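Local coordinates for alpha-L-rhamnosidase (Streptomyces avermitilis, PDB 3W5M), which hydrolyses terminal non-reducing alpha-L-rhamnose residues from alpha-L-rhamnosides such as citrus flavonoids and gum arabic, cleaving both alpha-1,6 and alpha-1,2 linkages, at residues G676-D680 with N690-G696; G696-V700 with V723-L727; L737-G743 with K756-T761. All coordinates share one frame. Numbering follows the deposited sequence.

Contact 1. Residues G676-D680 with N690-G696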
ATOM      1  N   GLY A 676     -19.953  -5.456  15.225  1.00 25.83           N
ATOM      2  CA  GLY A 676     -19.832  -6.281  14.003  1.00 25.90           C
ATOM      3  C   GLY A 676     -19.739  -5.518  12.698  1.00 23.95           C
ATOM      4  O   GLY A 676     -19.836  -6.105  11.611  1.00 25.16           O
ATOM      5  N   ALA A 677     -19.559  -4.197  12.770  1.00 22.93           N
ATOM      6  CA  ALA A 677     -19.478  -3.425  11.549  1.00 21.28           C
ATOM      7  C   ALA A 677     -18.030  -3.459  11.002  1.00 21.71           C
ATOM      8  O   ALA A 677     -17.092  -3.121  11.726  1.00 21.18           O
ATOM      9  CB  ALA A 677     -19.929  -1.977  11.802  1.00 22.26           C
ATOM     10  N   PHE A 678     -17.870  -3.853   9.739  1.00 20.43           N
ATOM     11  CA  PHE A 678     -16.593  -3.592   9.040  1.00 21.62           C
ATOM     12  C   PHE A 678     -16.404  -2.067   8.835  1.00 23.41           C
ATOM     13  O   PHE A 678     -17.360  -1.354   8.517  1.00 24.27           O
ATOM     14  CB  PHE A 678     -16.575  -4.340   7.711  1.00 21.16           C
ATOM     15  CG  PHE A 678     -16.419  -5.847   7.846  1.00 21.97           C
ATOM     16  CD1 PHE A 678     -15.327  -6.391   8.540  1.00 21.56           C
ATOM     17  CD2 PHE A 678     -17.339  -6.730   7.259  1.00 22.98           C
ATOM     18  CE1 PHE A 678     -15.164  -7.774   8.661  1.00 20.87           C
ATOM     19  CE2 PHE A 678     -17.155  -8.113   7.354  1.00 23.33           C
ATOM     20  CZ  PHE A 678     -16.065  -8.632   8.063  1.00 21.85           C
ATOM     21  N   THR A 679     -15.165  -1.584   8.983  1.00 24.02           N
ATOM     22  CA  THR A 679     -14.811  -0.154   8.842  1.00 22.55           C
ATOM     23  C   THR A 679     -14.611   0.281   7.384  1.00 23.40           C
ATOM     24  O   THR A 679     -14.488  -0.551   6.478  1.00 21.74           O
ATOM     25  CB  THR A 679     -13.531   0.153   9.662  1.00 24.26           C
ATOM     26  OG1 THR A 679     -12.500  -0.786   9.278  1.00 22.64           O
ATOM     27  CG2 THR A 679     -13.796   0.018  11.181  1.00 22.24           C
ATOM     28  N   ASP A 680     -14.614   1.601   7.147  1.00 22.13           N
ATOM     29  CA  ASP A 680     -14.387   2.140   5.827  1.00 23.47           C
ATOM     30  C   ASP A 680     -12.924   1.916   5.407  1.00 21.21           C
ATOM     31  O   ASP A 680     -12.634   1.738   4.240  1.00 21.89           O
ATOM     32  CB  ASP A 680     -14.699   3.644   5.786  1.00 24.71           C
ATOM     33  CG  ASP A 680     -16.198   3.954   5.986  1.00 27.68           C
ATOM     34  OD1 ASP A 680     -17.036   3.014   5.972  1.00 26.56           O
ATOM     35  OD2 ASP A 680     -16.520   5.160   6.162  1.00 28.89           O
ATOM     36  N   ASN A 690     -17.878   3.468   9.526  1.00 26.71           N
ATOM     37  CA  ASN A 690     -18.039   2.021   9.348  1.00 27.30           C
ATOM     38  C   ASN A 690     -19.471   1.694   8.934  1.00 29.86           C
ATOM     39  O   ASN A 690     -20.340   2.571   8.952  1.00 28.80           O
ATOM     40  CB  ASN A 690     -17.705   1.270  10.650  1.00 27.75           C
ATOM     41  CG  ASN A 690     -18.569   1.692  11.817  1.00 29.96           C
ATOM     42  OD1 ASN A 690     -19.771   1.400  11.867  1.00 29.81           O
ATOM     43  ND2 ASN A 690     -17.959   2.376  12.780  1.00 30.50           N
ATOM     44  N   GLY A 691     -19.720   0.436   8.585  1.00 27.29           N
ATOM     45  CA  GLY A 691     -21.094  -0.013   8.271  1.00 26.05           C
ATOM     46  C   GLY A 691     -21.656   0.487   6.958  1.00 25.67           C
ATOM     47  O   GLY A 691     -22.883   0.584   6.791  1.00 25.84           O
ATOM     48  N   VAL A 692     -20.776   0.761   5.996  1.00 24.20           N
ATOM     49  CA  VAL A 692     -21.170   1.317   4.733  1.00 24.54           C
ATOM     50  C   VAL A 692     -21.238   0.261   3.647  1.00 25.18           C
ATOM     51  O   VAL A 692     -20.219  -0.402   3.339  1.00 23.37           O
ATOM     52  CB  VAL A 692     -20.178   2.418   4.287  1.00 25.44           C
ATOM     53  CG1 VAL A 692     -20.430   2.852   2.844  1.00 25.42           C
ATOM     54  CG2 VAL A 692     -20.202   3.577   5.271  1.00 26.84           C
ATOM     55  N   ALA A 693     -22.414   0.152   3.022  1.00 23.98           N
ATOM     56  CA  ALA A 693     -22.615  -0.718   1.856  1.00 24.14           C
ATOM     57  C   ALA A 693     -21.625  -0.529   0.720  1.00 23.24           C
ATOM     58  O   ALA A 693     -21.441   0.580   0.237  1.00 24.08           O
ATOM     59  CB  ALA A 693     -24.031  -0.544   1.317  1.00 26.02           C
ATOM     60  N   GLY A 694     -21.040  -1.640   0.260  1.00 22.09           N
ATOM     61  CA  GLY A 694     -20.094  -1.656  -0.850  1.00 22.44           C
ATOM     62  C   GLY A 694     -18.678  -1.356  -0.367  1.00 22.93           C
ATOM     63  O   GLY A 694     -17.718  -1.490  -1.131  1.00 25.79           O
ATOM     64  N   TRP A 695     -18.564  -0.949   0.892  1.00 20.87           N
ATOM     65  CA  TRP A 695     -17.272  -0.652   1.510  1.00 21.73           C
ATOM     66  C   TRP A 695     -17.014  -1.799   2.508  1.00 20.73           C
ATOM     67  O   TRP A 695     -16.281  -2.731   2.194  1.00 20.21           O
ATOM     68  CB  TRP A 695     -17.250   0.779   2.133  1.00 22.17           C
ATOM     69  CG  TRP A 695     -16.699   1.810   1.146  1.00 23.00           C
ATOM     70  CD1 TRP A 695     -15.473   2.449   1.214  1.00 23.52           C
ATOM     71  CD2 TRP A 695     -17.296   2.234  -0.083  1.00 23.15           C
ATOM     72  NE1 TRP A 695     -15.304   3.263   0.135  1.00 23.65           N
ATOM     73  CE2 TRP A 695     -16.397   3.146  -0.691  1.00 23.41           C
ATOM     74  CE3 TRP A 695     -18.533   1.976  -0.716  1.00 23.61           C
ATOM     75  CZ2 TRP A 695     -16.677   3.773  -1.906  1.00 23.89           C
ATOM     76  CZ3 TRP A 695     -18.809   2.603  -1.927  1.00 23.28           C
ATOM     77  CH2 TRP A 695     -17.887   3.486  -2.511  1.00 24.53           C
ATOM     78  N   GLY A 696     -17.697  -1.780   3.649  1.00 20.88           N
ATOM     79  CA  GLY A 696     -17.586  -2.822   4.659  1.00 21.64           C
ATOM     80  C   GLY A 696     -17.768  -4.212   4.085  1.00 21.14           C
ATOM     81  O   GLY A 696     -17.195  -5.187   4.620  1.00 21.24           O
TER
HETATM   82  O   HOH W   1     -17.800   0.364   5.935  1.00 22.82           O
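Two arms of the loop joining helices 658-671 and 698-710 of the (alpha/alpha)6-barrel meet here, beside the rhamnose site to which Trp695 belongs. Ala677 directs its CB at the second arm, 3.4 Å from Asn690 OD1. Phe678 does two jobs: its carbonyl O accepts a nearly linear hydrogen bond from Gly691 N (3.0 Å), while its ring leads away toward Trp726, with CD2 only 3.1 Å from Gly696 O. Thr679 forms a single beta bridge with Asn690, their CA atoms 3.9 Å apart; its CB points away from the second arm and OG1 hydrogen-bonds Val681 O. Asp680 ends the run, its OD2 hydrogen-bonded to Tyr744 OH, its OD1 in van der Waals contact with Val692 CG2 (3.3 Å). The second arm turns tightly, Val692 O accepting bonds from the N atoms of Trp695 and Gly696; Asp680 O lies at the indole edge, 4.2 Å from Trp695 CD1. A water ties both arms together: it donates to Phe678 O (3.1 Å) and Asp680 OD1 (2.8 Å) and accepts from Val692 N (3.0 Å).

Contact 2. Residues G696-V700 with V723-L727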
ATOM      1  N   GLY A 696     -17.697  -1.780   3.649  1.00 20.88           N
ATOM      2  CA  GLY A 696     -17.586  -2.822   4.659  1.00 21.64           C
ATOM      3  C   GLY A 696     -17.768  -4.212   4.085  1.00 21.14           C
ATOM      4  O   GLY A 696     -17.195  -5.187   4.620  1.00 21.24           O
ATOM      5  N   ASP A 697     -18.517  -4.323   2.977  1.00 20.83           N
ATOM      6  CA  ASP A 697     -18.722  -5.616   2.318  1.00 22.42           C
ATOM      7  C   ASP A 697     -17.473  -6.297   1.753  1.00 20.40           C
ATOM      8  O   ASP A 697     -17.526  -7.476   1.400  1.00 19.38           O
ATOM      9  CB  ASP A 697     -19.811  -5.501   1.261  1.00 22.90           C
ATOM     10  CG  ASP A 697     -21.130  -5.132   1.889  1.00 25.84           C
ATOM     11  OD1 ASP A 697     -21.756  -6.027   2.517  1.00 25.02           O
ATOM     12  OD2 ASP A 697     -21.484  -3.931   1.814  1.00 28.79           O
ATOM     13  N   ALA A 698     -16.352  -5.572   1.697  1.00 19.53           N
ATOM     14  CA  ALA A 698     -15.084  -6.172   1.345  1.00 20.41           C
ATOM     15  C   ALA A 698     -14.766  -7.371   2.222  1.00 19.94           C
ATOM     16  O   ALA A 698     -14.110  -8.309   1.768  1.00 20.32           O
ATOM     17  CB  ALA A 698     -13.958  -5.144   1.423  1.00 20.04           C
ATOM     18  N   GLY A 699     -15.208  -7.327   3.472  1.00 18.90           N
ATOM     19  CA  GLY A 699     -15.054  -8.449   4.424  1.00 20.51           C
ATOM     20  C   GLY A 699     -15.668  -9.773   3.968  1.00 21.41           C
ATOM     21  O   GLY A 699     -15.282 -10.835   4.455  1.00 21.11           O
ATOM     22  N   VAL A 700     -16.651  -9.698   3.059  1.00 21.35           N
ATOM     23  CA  VAL A 700     -17.290 -10.854   2.433  1.00 20.11           C
ATOM     24  C   VAL A 700     -16.772 -11.107   1.003  1.00 20.75           C
ATOM     25  O   VAL A 700     -16.431 -12.248   0.627  1.00 20.03           O
ATOM     26  CB  VAL A 700     -18.837 -10.651   2.357  1.00 20.53           C
ATOM     27  CG1 VAL A 700     -19.521 -11.997   2.105  1.00 20.62           C
ATOM     28  CG2 VAL A 700     -19.352  -9.958   3.607  1.00 20.34           C
ATOM     29  N   VAL A 723     -18.079 -12.520   8.938  1.00 22.01           N
ATOM     30  CA  VAL A 723     -19.158 -12.351   7.958  1.00 23.00           C
ATOM     31  C   VAL A 723     -20.516 -12.494   8.684  1.00 23.01           C
ATOM     32  O   VAL A 723     -21.395 -11.657   8.505  1.00 22.43           O
ATOM     33  CB  VAL A 723     -19.020 -13.350   6.787  1.00 22.55           C
ATOM     34  CG1 VAL A 723     -20.293 -13.419   5.931  1.00 22.83           C
ATOM     35  CG2 VAL A 723     -17.832 -12.965   5.902  1.00 23.67           C
ATOM     36  N   HIS A 724     -20.647 -13.533   9.515  1.00 24.67           N
ATOM     37  CA  HIS A 724     -21.840 -13.708  10.377  1.00 25.91           C
ATOM     38  C   HIS A 724     -22.100 -12.452  11.199  1.00 25.61           C
ATOM     39  O   HIS A 724     -23.243 -11.968  11.252  1.00 25.50           O
ATOM     40  CB  HIS A 724     -21.718 -14.952  11.291  1.00 27.92           C
ATOM     41  CG  HIS A 724     -22.959 -15.249  12.090  1.00 31.99           C
ATOM     42  ND1 HIS A 724     -23.928 -16.136  11.663  1.00 36.24           N
ATOM     43  CD2 HIS A 724     -23.396 -14.764  13.278  1.00 37.70           C
ATOM     44  CE1 HIS A 724     -24.906 -16.190  12.555  1.00 38.25           C
ATOM     45  NE2 HIS A 724     -24.609 -15.366  13.546  1.00 40.02           N
ATOM     46  N   ALA A 725     -21.054 -11.905  11.830  1.00 23.16           N
ATOM     47  CA  ALA A 725     -21.217 -10.741  12.680  1.00 23.30           C
ATOM     48  C   ALA A 725     -21.633  -9.508  11.871  1.00 22.25           C
ATOM     49  O   ALA A 725     -22.379  -8.671  12.374  1.00 24.21           O
ATOM     50  CB  ALA A 725     -19.952 -10.469  13.477  1.00 22.10           C
ATOM     51  N   TRP A 726     -21.146  -9.413  10.626  1.00 21.78           N
ATOM     52  CA  TRP A 726     -21.471  -8.309   9.711  1.00 20.94           C
ATOM     53  C   TRP A 726     -22.938  -8.411   9.336  1.00 23.11           C
ATOM     54  O   TRP A 726     -23.651  -7.397   9.378  1.00 23.23           O
ATOM     55  CB  TRP A 726     -20.585  -8.390   8.470  1.00 19.93           C
ATOM     56  CG  TRP A 726     -20.851  -7.482   7.312  1.00 19.34           C
ATOM     57  CD1 TRP A 726     -20.991  -7.862   6.012  1.00 20.16           C
ATOM     58  CD2 TRP A 726     -20.868  -6.049   7.312  1.00 19.29           C
ATOM     59  NE1 TRP A 726     -21.101  -6.771   5.194  1.00 20.08           N
ATOM     60  CE2 TRP A 726     -21.066  -5.639   5.971  1.00 19.56           C
ATOM     61  CE3 TRP A 726     -20.756  -5.070   8.322  1.00 19.40           C
ATOM     62  CZ2 TRP A 726     -21.148  -4.294   5.593  1.00 19.51           C
ATOM     63  CZ3 TRP A 726     -20.865  -3.697   7.941  1.00 19.50           C
ATOM     64  CH2 TRP A 726     -21.064  -3.342   6.589  1.00 19.84           C
ATOM     65  N   LEU A 727     -23.398  -9.624   9.013  1.00 23.06           N
ATOM     66  CA  LEU A 727     -24.803  -9.806   8.580  1.00 24.24           C
ATOM     67  C   LEU A 727     -25.758  -9.489   9.720  1.00 25.67           C
ATOM     68  O   LEU A 727     -26.861  -8.923   9.500  1.00 28.53           O
ATOM     69  CB  LEU A 727     -25.050 -11.229   8.044  1.00 23.12           C
ATOM     70  CG  LEU A 727     -24.475 -11.554   6.656  1.00 24.71           C
ATOM     71  CD1 LEU A 727     -24.538 -13.045   6.368  1.00 24.32           C
ATOM     72  CD2 LEU A 727     -25.116 -10.749   5.529  1.00 23.52           C
TER
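Trp726 lays one face of its indole over the Gly696 carbonyl, its CZ2 3.7 Å from Gly696 C. The contact lies inside a helical hairpin of the (alpha/alpha)6-barrel: helix 713-732 follows helix 698-710 in the chain, and Trp726 reaches from the former to the start of the latter. Gly696 leaves room for the ring, since a CB there would lie 2.7 Å from Trp726 CH2, a clash. At the ring's edge Asp697 OD1 accepts from the indole; it also hydrogen-bonds Ser767 OG of helix 756-777, and OD2 bonds to Gly694 N, so one carboxylate joins this end of helix 698-710 to helices 713-732 and 756-777. Further on, Val700 points at the partner helix and closes the apolar part of the interface, its CG2 lying 3.6 Å from Trp726 CD1 and 4.1 Å from Val723 CG2. Val723 CG2 also packs 3.6 Å from Gly699 O. All six touching residues are buried, and the one hydrogen bond across the two segments runs from Trp726 NE1 to Asp697 OD1, at 2.9 Å with an N-H...O angle of 152°.

Contact 3. Residues L737-G743 with K756-T761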
ATOM      1  N   LEU A 737     -35.750  -5.422   6.415  1.00 33.40           N
ATOM      2  CA  LEU A 737     -34.608  -5.775   5.569  1.00 31.90           C
ATOM      3  C   LEU A 737     -34.186  -4.706   4.564  1.00 34.25           C
ATOM      4  O   LEU A 737     -33.269  -4.928   3.772  1.00 31.78           O
ATOM      5  CB  LEU A 737     -34.816  -7.140   4.897  1.00 33.78           C
ATOM      6  CG  LEU A 737     -35.092  -8.279   5.886  1.00 32.97           C
ATOM      7  CD1 LEU A 737     -35.528  -9.506   5.107  1.00 32.60           C
ATOM      8  CD2 LEU A 737     -33.885  -8.582   6.778  1.00 34.89           C
ATOM      9  N   LEU A 738     -34.845  -3.544   4.597  1.00 31.16           N
ATOM     10  CA  LEU A 738     -34.467  -2.456   3.712  1.00 29.41           C
ATOM     11  C   LEU A 738     -33.433  -1.636   4.446  1.00 28.98           C
ATOM     12  O   LEU A 738     -33.605  -1.328   5.622  1.00 28.78           O
ATOM     13  CB  LEU A 738     -35.683  -1.589   3.328  1.00 30.55           C
ATOM     14  CG  LEU A 738     -36.867  -2.330   2.685  1.00 31.78           C
ATOM     15  CD1 LEU A 738     -37.947  -1.316   2.302  1.00 31.04           C
ATOM     16  CD2 LEU A 738     -36.446  -3.185   1.481  1.00 32.65           C
ATOM     17  N   ARG A 739     -32.346  -1.296   3.756  1.00 28.24           N
ATOM     18  CA  ARG A 739     -31.280  -0.539   4.404  1.00 27.98           C
ATOM     19  C   ARG A 739     -31.450   0.969   4.189  1.00 28.70           C
ATOM     20  O   ARG A 739     -31.982   1.386   3.152  1.00 26.75           O
ATOM     21  CB  ARG A 739     -29.916  -1.034   3.890  1.00 25.54           C
ATOM     22  CG  ARG A 739     -29.606  -2.446   4.390  1.00 26.01           C
ATOM     23  CD  ARG A 739     -28.764  -2.394   5.658  1.00 26.14           C
ATOM     24  NE  ARG A 739     -27.440  -1.808   5.385  1.00 24.74           N
ATOM     25  CZ  ARG A 739     -26.726  -1.110   6.274  1.00 23.94           C
ATOM     26  NH1 ARG A 739     -27.197  -0.888   7.485  1.00 24.14           N
ATOM     27  NH2 ARG A 739     -25.528  -0.626   5.936  1.00 23.53           N
ATOM     28  N   PRO A 740     -30.957   1.786   5.150  1.00 30.16           N
ATOM     29  CA  PRO A 740     -30.998   3.255   5.042  1.00 30.10           C
ATOM     30  C   PRO A 740     -30.292   3.786   3.791  1.00 32.10           C
ATOM     31  O   PRO A 740     -29.380   3.137   3.277  1.00 31.26           O
ATOM     32  CB  PRO A 740     -30.249   3.726   6.298  1.00 30.42           C
ATOM     33  CG  PRO A 740     -30.278   2.592   7.250  1.00 31.05           C
ATOM     34  CD  PRO A 740     -30.346   1.337   6.421  1.00 29.89           C
ATOM     35  N   ALA A 741     -30.710   4.951   3.289  1.00 30.28           N
ATOM     36  CA  ALA A 741     -30.041   5.557   2.153  1.00 33.30           C
ATOM     37  C   ALA A 741     -28.803   6.361   2.622  1.00 36.02           C
ATOM     38  O   ALA A 741     -28.710   7.578   2.433  1.00 34.99           O
ATOM     39  CB  ALA A 741     -31.011   6.420   1.329  1.00 33.35           C
ATOM     40  N   ASP A 742     -27.875   5.659   3.263  1.00 36.20           N
ATOM     41  CA  ASP A 742     -26.628   6.250   3.744  1.00 38.55           C
ATOM     42  C   ASP A 742     -25.471   5.654   2.958  1.00 36.57           C
ATOM     43  O   ASP A 742     -25.646   4.659   2.258  1.00 36.85           O
ATOM     44  CB  ASP A 742     -26.427   5.928   5.226  1.00 44.22           C
ATOM     45  CG  ASP A 742     -27.519   6.492   6.112  1.00 52.01           C
ATOM     46  OD1 ASP A 742     -28.186   7.483   5.719  1.00 56.78           O
ATOM     47  OD2 ASP A 742     -27.705   5.936   7.224  1.00 54.62           O
ATOM     48  N   GLY A 743     -24.284   6.241   3.094  1.00 36.06           N
ATOM     49  CA  GLY A 743     -23.072   5.661   2.514  1.00 34.26           C
ATOM     50  C   GLY A 743     -22.524   6.439   1.341  1.00 34.27           C
ATOM     51  O   GLY A 743     -23.069   7.486   0.975  1.00 34.43           O
ATOM     52  N   LYS A 756     -29.148   5.559  -2.632  1.00 34.49           N
ATOM     53  CA  LYS A 756     -28.281   4.808  -1.732  1.00 34.00           C
ATOM     54  C   LYS A 756     -28.988   3.666  -1.004  1.00 34.24           C
ATOM     55  O   LYS A 756     -28.334   2.710  -0.608  1.00 31.40           O
ATOM     56  CB  LYS A 756     -27.565   5.759  -0.753  1.00 35.02           C
ATOM     57  CG  LYS A 756     -26.631   6.737  -1.454  1.00 38.52           C
ATOM     58  CD  LYS A 756     -26.173   7.840  -0.520  1.00 39.91           C
ATOM     59  CE  LYS A 756     -25.087   8.661  -1.181  1.00 42.84           C
ATOM     60  NZ  LYS A 756     -24.581   9.666  -0.207  1.00 46.58           N
ATOM     61  N   ASP A 757     -30.318   3.746  -0.829  1.00 35.26           N
ATOM     62  CA  ASP A 757     -31.060   2.627  -0.214  1.00 34.37           C
ATOM     63  C   ASP A 757     -31.177   1.405  -1.146  1.00 32.40           C
ATOM     64  O   ASP A 757     -31.133   0.278  -0.680  1.00 34.59           O
ATOM     65  CB  ASP A 757     -32.440   3.044   0.333  1.00 35.52           C
ATOM     66  CG  ASP A 757     -33.323   3.724  -0.716  1.00 36.58           C
ATOM     67  OD1 ASP A 757     -32.803   4.426  -1.610  1.00 36.82           O
ATOM     68  OD2 ASP A 757     -34.563   3.576  -0.624  1.00 37.89           O
ATOM     69  N   VAL A 758     -31.293   1.633  -2.447  1.00 32.64           N
ATOM     70  CA  VAL A 758     -31.223   0.557  -3.449  1.00 33.36           C
ATOM     71  C   VAL A 758     -29.842  -0.122  -3.360  1.00 33.82           C
ATOM     72  O   VAL A 758     -29.733  -1.350  -3.300  1.00 31.75           O
ATOM     73  CB  VAL A 758     -31.453   1.097  -4.878  1.00 36.98           C
ATOM     74  CG1 VAL A 758     -31.259   0.015  -5.937  1.00 37.77           C
ATOM     75  CG2 VAL A 758     -32.847   1.700  -5.004  1.00 38.26           C
ATOM     76  N   ILE A 759     -28.802   0.695  -3.333  1.00 30.38           N
ATOM     77  CA  ILE A 759     -27.427   0.192  -3.204  1.00 29.98           C
ATOM     78  C   ILE A 759     -27.224  -0.604  -1.927  1.00 27.01           C
ATOM     79  O   ILE A 759     -26.700  -1.730  -1.960  1.00 27.19           O
ATOM     80  CB  ILE A 759     -26.383   1.326  -3.209  1.00 29.94           C
ATOM     81  CG1 ILE A 759     -26.354   2.102  -4.540  1.00 31.21           C
ATOM     82  CG2 ILE A 759     -25.006   0.790  -2.787  1.00 28.28           C
ATOM     83  CD1 ILE A 759     -26.173   1.283  -5.799  1.00 31.18           C
ATOM     84  N   ALA A 760     -27.613  -0.022  -0.801  1.00 27.06           N
ATOM     85  CA  ALA A 760     -27.383  -0.632   0.488  1.00 26.69           C
ATOM     86  C   ALA A 760     -28.150  -1.929   0.650  1.00 29.00           C
ATOM     87  O   ALA A 760     -27.617  -2.905   1.173  1.00 24.92           O
ATOM     88  CB  ALA A 760     -27.721   0.333   1.612  1.00 27.20           C
ATOM     89  N   THR A 761     -29.411  -1.952   0.202  1.00 26.45           N
ATOM     90  CA  THR A 761     -30.177  -3.177   0.326  1.00 25.45           C
ATOM     91  C   THR A 761     -29.627  -4.252  -0.650  1.00 23.02           C
ATOM     92  O   THR A 761     -29.575  -5.411  -0.282  1.00 26.78           O
ATOM     93  CB  THR A 761     -31.700  -2.935   0.161  1.00 25.82           C
ATOM     94  OG1 THR A 761     -32.117  -1.905   1.072  1.00 27.95           O
ATOM     95  CG2 THR A 761     -32.446  -4.198   0.540  1.00 25.47           C
TER
HETATM   96  O   HOH W   2     -25.934  -2.591   3.292  1.00 23.58           O
HETATM   97  O   HOH W   3     -25.479   3.058   0.039  1.00 33.54           O
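Beside the rhamnose pocket, the loop between helices 713-732 and 756-777 packs on the start of the second helix; its Gly743 lies about 7 Å from the side chain of the rhamnose-binding Trp695. Near the start of segment 737-743, Leu737 O lies 3.4 Å from Thr761 CG2. Arg739 N then donates a nearly straight hydrogen bond of 2.8 Å to Thr761 OG1; the same hydroxyl donates to Asp757 O within the helix (3.0 Å), relaying the loop backbone to the helix backbone, and also bonds to Tyr800 OH. Arg739 CB packs 3.4 Å from Ala760 CB. In the (alpha/alpha)6-barrel this loop links two successive helices, and the Arg739 guanidinium extends the connection: NH1 bonds to His733 O, NH2 to Gly691 O, and NE donates to a water (2.7 Å) that in turn donates to Ala760 O (2.7 Å). Ala741, the centre of an inverse gamma turn, bends the chain over the first helical residues, with its CA 3.5 Å from Asp757 N and its CB 3.8 Å from Asp757 CB. Asp757 itself sends OD2 to a salt bridge with Lys808. A second water donates both to Asp742 O (2.7 Å) and to Lys756 O (2.9 Å). Beyond it the all-trans outer chain of Lys756 stretches along the loop until NZ donates to Gly743 O at 2.9 Å.

All three contacts belong to the (alpha/alpha)6-barrel and follow one another in the chain. Contact 2 is wholly buried and joins two helices through an indole, two valines and one indole-carboxylate hydrogen bond; contact 1 is largely buried, two loop arms joined by one backbone hydrogen bond and a water, with side chains packed round them; contact 3 is only partly buried, a loop on a helix, and the richest in polar links. Contacts 1 and 2 share Gly696, and the Trp726 ring packs on both Phe678 and Gly691. The Arg739-Gly691 hydrogen bond bridges contacts 3 and 1, where Ala693 CB also meets Ala760 CA at 3.5 Å. Contacts 2 and 3 do not touch directly, though helices 713-732 and 756-777 are consecutive.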